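Local coordinates for protein decapping nuclease RAI1 (Candida albicans, PDB 5BUD) that removes NAD caps and other 5'-end structures, such as 5'-triphosphates, from RNA in a metal-dependent reaction and stabilises and stimulates the exoribonuclease RAT1, at residues Y163-I177 against I281-V294. Sequence-based numbering, arbitrary orientation.
With MN (manganese (II) ion), chain G; nucleotides of chain C.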
loop_
_atom_site.group_PDB
_atom_site.type_symbol
_atom_site.label_atom_id
_atom_site.label_comp_id
_atom_site.label_asym_id
_atom_site.label_seq_id
_atom_site.Cartn_x
_atom_site.Cartn_y
_atom_site.Cartn_z
ATOM N N TYR A 163 -19.843 12.474 9.161
ATOM C CA TYR A 163 -19.222 12.999 7.955
ATOM C C TYR A 163 -17.911 12.247 7.682
ATOM O O TYR A 163 -17.683 11.772 6.588
ATOM C CB TYR A 163 -18.987 14.506 8.096
ATOM C CG TYR A 163 -18.286 15.169 6.931
ATOM C CD1 TYR A 163 -18.994 15.569 5.797
ATOM C CD2 TYR A 163 -16.934 15.447 6.987
ATOM C CE1 TYR A 163 -18.357 16.178 4.737
ATOM C CE2 TYR A 163 -16.283 16.062 5.927
ATOM C CZ TYR A 163 -17.002 16.425 4.808
ATOM O OH TYR A 163 -16.369 17.050 3.773
ATOM N N MET A 164 -17.071 12.121 8.689
ATOM C CA MET A 164 -15.783 11.408 8.526
ATOM C C MET A 164 -15.957 9.962 8.097
ATOM O O MET A 164 -15.251 9.496 7.215
ATOM C CB MET A 164 -14.926 11.517 9.793
ATOM C CG MET A 164 -14.328 12.911 9.978
ATOM S SD MET A 164 -13.521 13.165 11.575
ATOM C CE MET A 164 -11.835 12.786 11.129
ATOM N N LYS A 165 -16.917 9.252 8.685
ATOM C CA LYS A 165 -17.270 7.913 8.202
ATOM C C LYS A 165 -17.788 7.895 6.758
ATOM O O LYS A 165 -17.489 6.995 5.998
ATOM C CB LYS A 165 -18.299 7.246 9.127
ATOM C CG LYS A 165 -17.788 6.981 10.531
ATOM C CD LYS A 165 -16.535 6.122 10.494
ATOM C CE LYS A 165 -16.207 5.523 11.849
ATOM N NZ LYS A 165 -15.099 4.524 11.759
ATOM N N ARG A 166 -18.556 8.900 6.364
ATOM C CA ARG A 166 -18.957 9.012 4.981
ATOM C C ARG A 166 -17.762 9.283 4.083
ATOM O O ARG A 166 -17.718 8.795 2.963
ATOM C CB ARG A 166 -20.048 10.083 4.834
ATOM C CG ARG A 166 -21.380 9.586 5.380
ATOM C CD ARG A 166 -22.413 10.682 5.605
ATOM N NE ARG A 166 -23.648 10.045 6.080
ATOM C CZ ARG A 166 -24.632 9.580 5.319
ATOM N NH1 ARG A 166 -24.628 9.712 3.995
ATOM N NH2 ARG A 166 -25.661 8.973 5.906
ATOM N N CYS A 167 -16.792 10.053 4.569
ATOM C CA CYS A 167 -15.576 10.322 3.771
ATOM C C CYS A 167 -14.796 9.027 3.504
ATOM O O CYS A 167 -14.273 8.826 2.391
ATOM C CB CYS A 167 -14.708 11.388 4.431
ATOM S SG CYS A 167 -15.332 13.071 4.230
ATOM N N GLU A 168 -14.796 8.111 4.480
ATOM C CA GLU A 168 -14.203 6.781 4.286
ATOM C C GLU A 168 -14.886 6.042 3.160
ATOM O O GLU A 168 -14.254 5.346 2.364
ATOM C CB GLU A 168 -14.205 5.965 5.601
ATOM C CG GLU A 168 -13.142 6.469 6.561
ATOM C CD GLU A 168 -13.239 5.982 8.002
ATOM O OE1 GLU A 168 -12.447 6.485 8.825
ATOM O OE2 GLU A 168 -14.073 5.119 8.331
ATOM N N TYR A 169 -16.191 6.213 3.068
ATOM C CA TYR A 169 -16.976 5.521 2.064
ATOM C C TYR A 169 -16.718 6.132 0.697
ATOM O O TYR A 169 -16.643 5.441 -0.311
ATOM C CB TYR A 169 -18.451 5.637 2.422
ATOM C CG TYR A 169 -19.359 5.191 1.348
ATOM C CD1 TYR A 169 -19.572 3.849 1.110
ATOM C CD2 TYR A 169 -20.039 6.116 0.573
ATOM C CE1 TYR A 169 -20.438 3.437 0.115
ATOM C CE2 TYR A 169 -20.890 5.722 -0.420
ATOM C CZ TYR A 169 -21.087 4.375 -0.641
ATOM O OH TYR A 169 -21.944 3.992 -1.638
ATOM N N VAL A 170 -16.541 7.449 0.691
ATOM C CA VAL A 170 -16.337 8.191 -0.550
ATOM C C VAL A 170 -15.223 7.573 -1.371
ATOM O O VAL A 170 -15.339 7.466 -2.582
ATOM C CB VAL A 170 -16.068 9.684 -0.225
ATOM C CG1 VAL A 170 -15.323 10.404 -1.341
ATOM C CG2 VAL A 170 -17.397 10.398 0.079
ATOM N N GLY A 171 -14.115 7.210 -0.726
ATOM C CA GLY A 171 -12.947 6.635 -1.441
ATOM C C GLY A 171 -13.313 5.415 -2.255
ATOM O O GLY A 171 -12.870 5.222 -3.393
ATOM N N TYR A 172 -14.082 4.533 -1.643
ATOM C CA TYR A 172 -14.544 3.311 -2.324
ATOM C C TYR A 172 -15.621 3.595 -3.350
ATOM O O TYR A 172 -15.662 2.976 -4.397
ATOM C CB TYR A 172 -15.090 2.327 -1.274
ATOM C CG TYR A 172 -14.053 1.863 -0.290
ATOM C CD1 TYR A 172 -12.911 1.166 -0.714
ATOM C CD2 TYR A 172 -14.206 2.112 1.052
ATOM C CE1 TYR A 172 -11.956 0.750 0.194
ATOM C CE2 TYR A 172 -13.272 1.690 1.969
ATOM C CZ TYR A 172 -12.149 1.011 1.537
ATOM O OH TYR A 172 -11.260 0.603 2.495
ATOM N N LYS A 173 -16.482 4.567 -3.086
ATOM C CA LYS A 173 -17.518 4.932 -4.064
ATOM C C LYS A 173 -16.885 5.480 -5.335
ATOM O O LYS A 173 -17.316 5.185 -6.460
ATOM C CB LYS A 173 -18.473 5.975 -3.455
ATOM C CG LYS A 173 -19.588 6.452 -4.390
ATOM C CD LYS A 173 -20.655 5.405 -4.690
ATOM C CE LYS A 173 -21.845 6.069 -5.385
ATOM N NZ LYS A 173 -22.848 5.062 -5.837
ATOM N N PHE A 174 -15.826 6.271 -5.167
ATOM C CA PHE A 174 -15.128 6.821 -6.305
ATOM C C PHE A 174 -14.551 5.710 -7.173
ATOM O O PHE A 174 -14.671 5.764 -8.406
ATOM C CB PHE A 174 -14.026 7.805 -5.838
ATOM C CG PHE A 174 -13.263 8.425 -6.959
ATOM C CD1 PHE A 174 -13.895 9.262 -7.872
ATOM C CD2 PHE A 174 -11.904 8.192 -7.102
ATOM C CE1 PHE A 174 -13.183 9.839 -8.922
ATOM C CE2 PHE A 174 -11.175 8.780 -8.146
ATOM C CZ PHE A 174 -11.825 9.586 -9.067
ATOM N N GLU A 175 -13.946 4.701 -6.538
ATOM C CA GLU A 175 -13.433 3.570 -7.262
ATOM C C GLU A 175 -14.543 2.880 -8.046
ATOM O O GLU A 175 -14.335 2.454 -9.175
ATOM C CB GLU A 175 -12.801 2.526 -6.333
ATOM C CG GLU A 175 -11.537 2.941 -5.608
ATOM C CD GLU A 175 -11.089 1.862 -4.613
ATOM O OE1 GLU A 175 -11.675 0.769 -4.645
ATOM O OE2 GLU A 175 -10.202 2.094 -3.784
ATOM N N THR A 176 -15.707 2.779 -7.425
ATOM C CA THR A 176 -16.853 2.114 -8.035
ATOM C C THR A 176 -17.369 2.889 -9.245
ATOM O O THR A 176 -17.607 2.290 -10.266
ATOM C CB THR A 176 -17.970 1.902 -6.982
ATOM O OG1 THR A 176 -17.436 1.126 -5.899
ATOM C CG2 THR A 176 -19.155 1.186 -7.581
ATOM N N ILE A 177 -17.506 4.211 -9.138
ATOM C CA ILE A 177 -18.069 5.003 -10.247
ATOM C C ILE A 177 -17.054 5.383 -11.334
ATOM O O ILE A 177 -17.454 5.745 -12.435
ATOM C CB ILE A 177 -18.928 6.190 -9.753
ATOM C CG1 ILE A 177 -18.132 7.222 -8.934
ATOM C CG2 ILE A 177 -20.049 5.656 -8.883
ATOM C CD1 ILE A 177 -17.339 8.211 -9.753
ATOM N N ILE A 281 -4.721 9.230 -9.918
ATOM C CA ILE A 281 -5.876 10.040 -10.315
ATOM C C ILE A 281 -6.579 10.467 -9.035
ATOM O O ILE A 281 -6.972 9.630 -8.218
ATOM C CB ILE A 281 -6.822 9.260 -11.249
ATOM C CG1 ILE A 281 -6.076 8.930 -12.537
ATOM C CG2 ILE A 281 -8.100 10.022 -11.533
ATOM C CD1 ILE A 281 -6.871 8.269 -13.627
ATOM N N TYR A 282 -6.727 11.766 -8.865
ATOM C CA TYR A 282 -7.474 12.338 -7.758
ATOM C C TYR A 282 -8.867 12.752 -8.184
ATOM O O TYR A 282 -9.061 13.455 -9.188
ATOM C CB TYR A 282 -6.730 13.548 -7.153
ATOM C CG TYR A 282 -5.756 13.163 -6.082
ATOM C CD1 TYR A 282 -4.508 12.686 -6.412
ATOM C CD2 TYR A 282 -6.081 13.285 -4.723
ATOM C CE1 TYR A 282 -3.599 12.345 -5.440
ATOM C CE2 TYR A 282 -5.179 12.902 -3.751
ATOM C CZ TYR A 282 -3.943 12.430 -4.134
ATOM O OH TYR A 282 -3.004 12.063 -3.222
ATOM N N GLY A 283 -9.850 12.273 -7.438
ATOM C CA GLY A 283 -11.205 12.817 -7.522
ATOM C C GLY A 283 -11.353 13.882 -6.445
ATOM O O GLY A 283 -11.300 13.557 -5.262
ATOM N N PHE A 284 -11.477 15.146 -6.868
ATOM C CA PHE A 284 -11.694 16.274 -5.959
ATOM C C PHE A 284 -13.189 16.496 -5.733
ATOM O O PHE A 284 -13.957 16.629 -6.688
ATOM C CB PHE A 284 -11.023 17.545 -6.519
ATOM C CG PHE A 284 -9.526 17.492 -6.464
ATOM C CD1 PHE A 284 -8.874 17.607 -5.257
ATOM C CD2 PHE A 284 -8.784 17.256 -7.600
ATOM C CE1 PHE A 284 -7.500 17.525 -5.179
ATOM C CE2 PHE A 284 -7.417 17.175 -7.541
ATOM C CZ PHE A 284 -6.770 17.298 -6.332
ATOM N N ARG A 285 -13.595 16.535 -4.471
ATOM C CA ARG A 285 -15.012 16.641 -4.127
ATOM C C ARG A 285 -15.251 17.830 -3.192
ATOM O O ARG A 285 -14.331 18.307 -2.518
ATOM C CB ARG A 285 -15.531 15.309 -3.526
ATOM C CG ARG A 285 -14.677 14.702 -2.414
ATOM C CD ARG A 285 -15.050 15.306 -1.085
ATOM N NE ARG A 285 -14.143 14.986 0.008
ATOM C CZ ARG A 285 -14.046 15.709 1.125
ATOM N NH1 ARG A 285 -14.781 16.787 1.271
ATOM N NH2 ARG A 285 -13.206 15.366 2.094
ATOM N N ASP A 286 -16.480 18.323 -3.158
ATOM C CA ASP A 286 -16.805 19.491 -2.323
ATOM C C ASP A 286 -17.290 19.081 -0.924
ATOM O O ASP A 286 -17.309 17.904 -0.611
ATOM C CB ASP A 286 -17.806 20.408 -3.051
ATOM C CG ASP A 286 -19.199 19.826 -3.155
ATOM O OD1 ASP A 286 -19.523 18.827 -2.482
ATOM O OD2 ASP A 286 -19.986 20.390 -3.934
ATOM N N ASN A 287 -17.683 20.055 -0.092
ATOM C CA ASN A 287 -18.173 19.766 1.259
ATOM C C ASN A 287 -19.353 18.819 1.339
ATOM O O ASN A 287 -19.471 18.075 2.297
ATOM C CB ASN A 287 -18.539 21.050 1.991
ATOM C CG ASN A 287 -17.347 21.945 2.216
ATOM O OD1 ASN A 287 -16.208 21.575 1.915
ATOM N ND2 ASN A 287 -17.601 23.132 2.741
ATOM N N ASN A 288 -20.207 18.827 0.323
ATOM C CA ASN A 288 -21.345 17.925 0.265
ATOM C C ASN A 288 -21.028 16.608 -0.435
ATOM O O ASN A 288 -21.944 15.831 -0.787
ATOM C CB ASN A 288 -22.533 18.638 -0.373
ATOM C CG ASN A 288 -22.912 19.881 0.397
ATOM O OD1 ASN A 288 -22.885 19.890 1.638
ATOM N ND2 ASN A 288 -23.224 20.946 -0.315
ATOM N N LEU A 289 -19.732 16.356 -0.621
ATOM C CA LEU A 289 -19.244 15.097 -1.175
ATOM C C LEU A 289 -19.690 14.853 -2.610
ATOM O O LEU A 289 -19.822 13.721 -3.047
ATOM C CB LEU A 289 -19.625 13.918 -0.251
ATOM C CG LEU A 289 -19.395 14.182 1.253
ATOM C CD1 LEU A 289 -19.777 13.014 2.145
ATOM C CD2 LEU A 289 -17.949 14.552 1.493
ATOM N N ILE A 290 -19.891 15.924 -3.364
ATOM C CA ILE A 290 -20.155 15.813 -4.781
ATOM C C ILE A 290 -18.797 15.890 -5.500
ATOM O O ILE A 290 -18.004 16.793 -5.214
ATOM C CB ILE A 290 -21.050 16.981 -5.270
ATOM C CG1 ILE A 290 -22.331 17.129 -4.419
ATOM C CG2 ILE A 290 -21.392 16.810 -6.728
ATOM C CD1 ILE A 290 -23.232 15.908 -4.447
ATOM N N LEU A 291 -18.566 15.003 -6.468
ATOM C CA LEU A 291 -17.345 15.028 -7.275
ATOM C C LEU A 291 -17.405 16.231 -8.199
ATOM O O LEU A 291 -18.360 16.377 -8.955
ATOM C CB LEU A 291 -17.209 13.755 -8.100
ATOM C CG LEU A 291 -16.023 13.583 -9.040
ATOM C CD1 LEU A 291 -14.686 13.551 -8.306
ATOM C CD2 LEU A 291 -16.168 12.340 -9.887
ATOM N N LYS A 292 -16.377 17.071 -8.140
ATOM C CA LYS A 292 -16.328 18.336 -8.889
ATOM C C LYS A 292 -15.388 18.249 -10.073
ATOM O O LYS A 292 -15.704 18.718 -11.148
ATOM C CB LYS A 292 -15.845 19.441 -7.969
ATOM C CG LYS A 292 -16.698 19.633 -6.720
ATOM C CD LYS A 292 -18.154 19.942 -7.053
ATOM C CE LYS A 292 -18.297 21.247 -7.831
ATOM N NZ LYS A 292 -19.662 21.327 -8.417
ATOM N N ASN A 293 -14.222 17.654 -9.875
ATOM C CA ASN A 293 -13.296 17.431 -10.974
ATOM C C ASN A 293 -12.297 16.302 -10.681
ATOM O O ASN A 293 -12.094 15.905 -9.524
ATOM C CB ASN A 293 -12.552 18.733 -11.326
ATOM C CG ASN A 293 -11.654 19.205 -10.209
ATOM O OD1 ASN A 293 -12.123 19.618 -9.168
ATOM N ND2 ASN A 293 -10.352 19.152 -10.426
ATOM N N VAL A 294 -11.680 15.800 -11.748
ATOM C CA VAL A 294 -10.730 14.716 -11.665
ATOM C C VAL A 294 -9.426 15.142 -12.297
ATOM O O VAL A 294 -9.437 15.773 -13.342
ATOM C CB VAL A 294 -11.286 13.477 -12.378
ATOM C CG1 VAL A 294 -10.242 12.387 -12.481
ATOM C CG2 VAL A 294 -12.552 13.017 -11.662
HETATM MN MN MN G . -10.861 -1.162 -3.954
ATOM O OP3 U C 1 -4.995 3.351 -0.427
ATOM P P U C 1 -6.196 3.561 -1.280
ATOM O OP1 U C 1 -6.268 4.949 -1.828
ATOM O OP2 U C 1 -6.382 2.443 -2.271
ATOM O "O5'" U C 1 -7.384 3.412 -0.215
ATOM C "C5'" U C 1 -8.702 3.078 -0.676
ATOM C "C4'" U C 1 -9.771 3.729 0.173
ATOM O "O4'" U C 1 -9.924 2.993 1.413
ATOM C "C3'" U C 1 -9.546 5.168 0.626
ATOM O "O3'" U C 1 -9.867 6.084 -0.418
ATOM C "C2'" U C 1 -10.534 5.250 1.783
ATOM O "O2'" U C 1 -11.878 5.303 1.360
ATOM C "C1'" U C 1 -10.345 3.877 2.433
ATOM N N1 U C 1 -9.350 3.865 3.516
ATOM C C2 U C 1 -9.774 4.309 4.750
ATOM O O2 U C 1 -10.911 4.679 4.960
ATOM N N3 U C 1 -8.822 4.269 5.736
ATOM C C4 U C 1 -7.511 3.858 5.615
ATOM O O4 U C 1 -6.776 3.887 6.601
ATOM C C5 U C 1 -7.141 3.428 4.302
ATOM C C6 U C 1 -8.049 3.453 3.318
ATOM P P U C 2 -9.252 7.586 -0.460
ATOM O OP1 U C 2 -9.891 8.296 -1.606
ATOM O OP2 U C 2 -7.775 7.484 -0.419
ATOM O "O5'" U C 2 -9.666 8.241 0.929
ATOM C "C5'" U C 2 -11.004 8.666 1.235
ATOM C "C4'" U C 2 -11.129 9.035 2.701
ATOM O "O4'" U C 2 -10.769 7.914 3.554
ATOM C "C3'" U C 2 -10.251 10.165 3.217
ATOM O "O3'" U C 2 -10.796 11.407 2.792
ATOM C "C2'" U C 2 -10.333 9.917 4.715
ATOM O "O2'" U C 2 -11.600 10.247 5.255
ATOM C "C1'" U C 2 -10.207 8.397 4.762
ATOM N N1 U C 2 -8.826 7.900 4.883
ATOM C C2 U C 2 -8.267 7.881 6.151
ATOM O O2 U C 2 -8.863 8.266 7.144
ATOM N N3 U C 2 -6.977 7.414 6.207
ATOM C C4 U C 2 -6.205 6.966 5.152
ATOM O O4 U C 2 -5.067 6.557 5.368
ATOM C C5 U C 2 -6.858 7.005 3.878
ATOM C C6 U C 2 -8.117 7.453 3.791
ATOM P P U C 3 -10.061 12.788 3.114
ATOM O OP1 U C 3 -10.709 13.818 2.285
ATOM O OP2 U C 3 -8.601 12.580 3.040
ATOM O "O5'" U C 3 -10.450 13.064 4.631
ATOM C "C5'" U C 3 -11.804 13.406 4.985
ATOM C "C4'" U C 3 -11.816 14.454 6.057
ATOM O "O4'" U C 3 -11.370 13.872 7.310
ATOM C "C3'" U C 3 -10.916 15.659 5.806
ATOM O "O3'" U C 3 -11.572 16.790 6.341
ATOM C "C2'" U C 3 -9.643 15.303 6.565
ATOM O "O2'" U C 3 -8.892 16.423 6.993
ATOM C "C1'" U C 3 -10.210 14.544 7.765
ATOM N N1 U C 3 -9.301 13.539 8.332
ATOM C C2 U C 3 -8.899 13.697 9.646
ATOM O O2 U C 3 -9.240 14.642 10.336
ATOM N N3 U C 3 -8.072 12.709 10.119
ATOM C C4 U C 3 -7.612 11.605 9.432
ATOM O O4 U C 3 -6.871 10.803 10.001
ATOM C C5 U C 3 -8.076 11.510 8.080
ATOM C C6 U C 3 -8.888 12.454 7.591
HETATM O O HOH W 1 -11.968 -2.379 -5.689
HETATM O O HOH W 2 -10.031 -3.069 -2.743
HETATM O O HOH W 3 -8.906 -1.125 -5.344
HETATM O O HOH W 4 -12.934 -1.178 -3.029
#
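Phe174 lays one face of its ring on the backbone of Gly283, whose CA sits 4.1 Å from the ring centroid in a CH-pi contact. With CG anti to the backbone N (chi1 -180°), the ring drops from helix 163-177 onto strand 281-285. Leu291 CD2 and Val294 CG2, from the neighbouring strand, meet the ring edge near its plane, the former 4.0 Å from Phe174 CE1. Nearer the helix start, Leu289, which ends the type I turn Asp286-Leu289, spreads its methyls: CD1 lies 4.1 Å from Val170 CG2 and also touches Arg166 CB, while CD2 comes within 3.7 Å of Tyr163 CE1. The turn is braced by Ile290 N, which donates to Asp286 OD1 from above the carboxylate plane. In this PD-(D/E)XK nuclease fold the helix packs across a beta-hairpin whose first strand runs parallel to strand 243-250, bearer of the metal ligands Glu245 and Leu246. An adjacent flank of the helix faces RNA and metal: Glu168 O accepts a hydrogen bond from U1 O2' of chain C, and Glu175 OE1 binds manganese at 2.2 Å. Tyr163 reaches the RNA-binding end of the hairpin, its OH 3.0 Å from Arg285 NH1 with ring and guanidinium planes 79° apart; Asn287 O sits at the ring edge, 3.3 Å from Tyr163 CE1. Cys167 SG lies over one face of that guanidinium and also over one face of the Tyr163 ring. Bent at chi2 (85°), the Arg285 chain presents NH2 to the RNA, where it donates to U3 OP1 of chain C at 2.9 Å and also salt-bridges a further RNA phosphate.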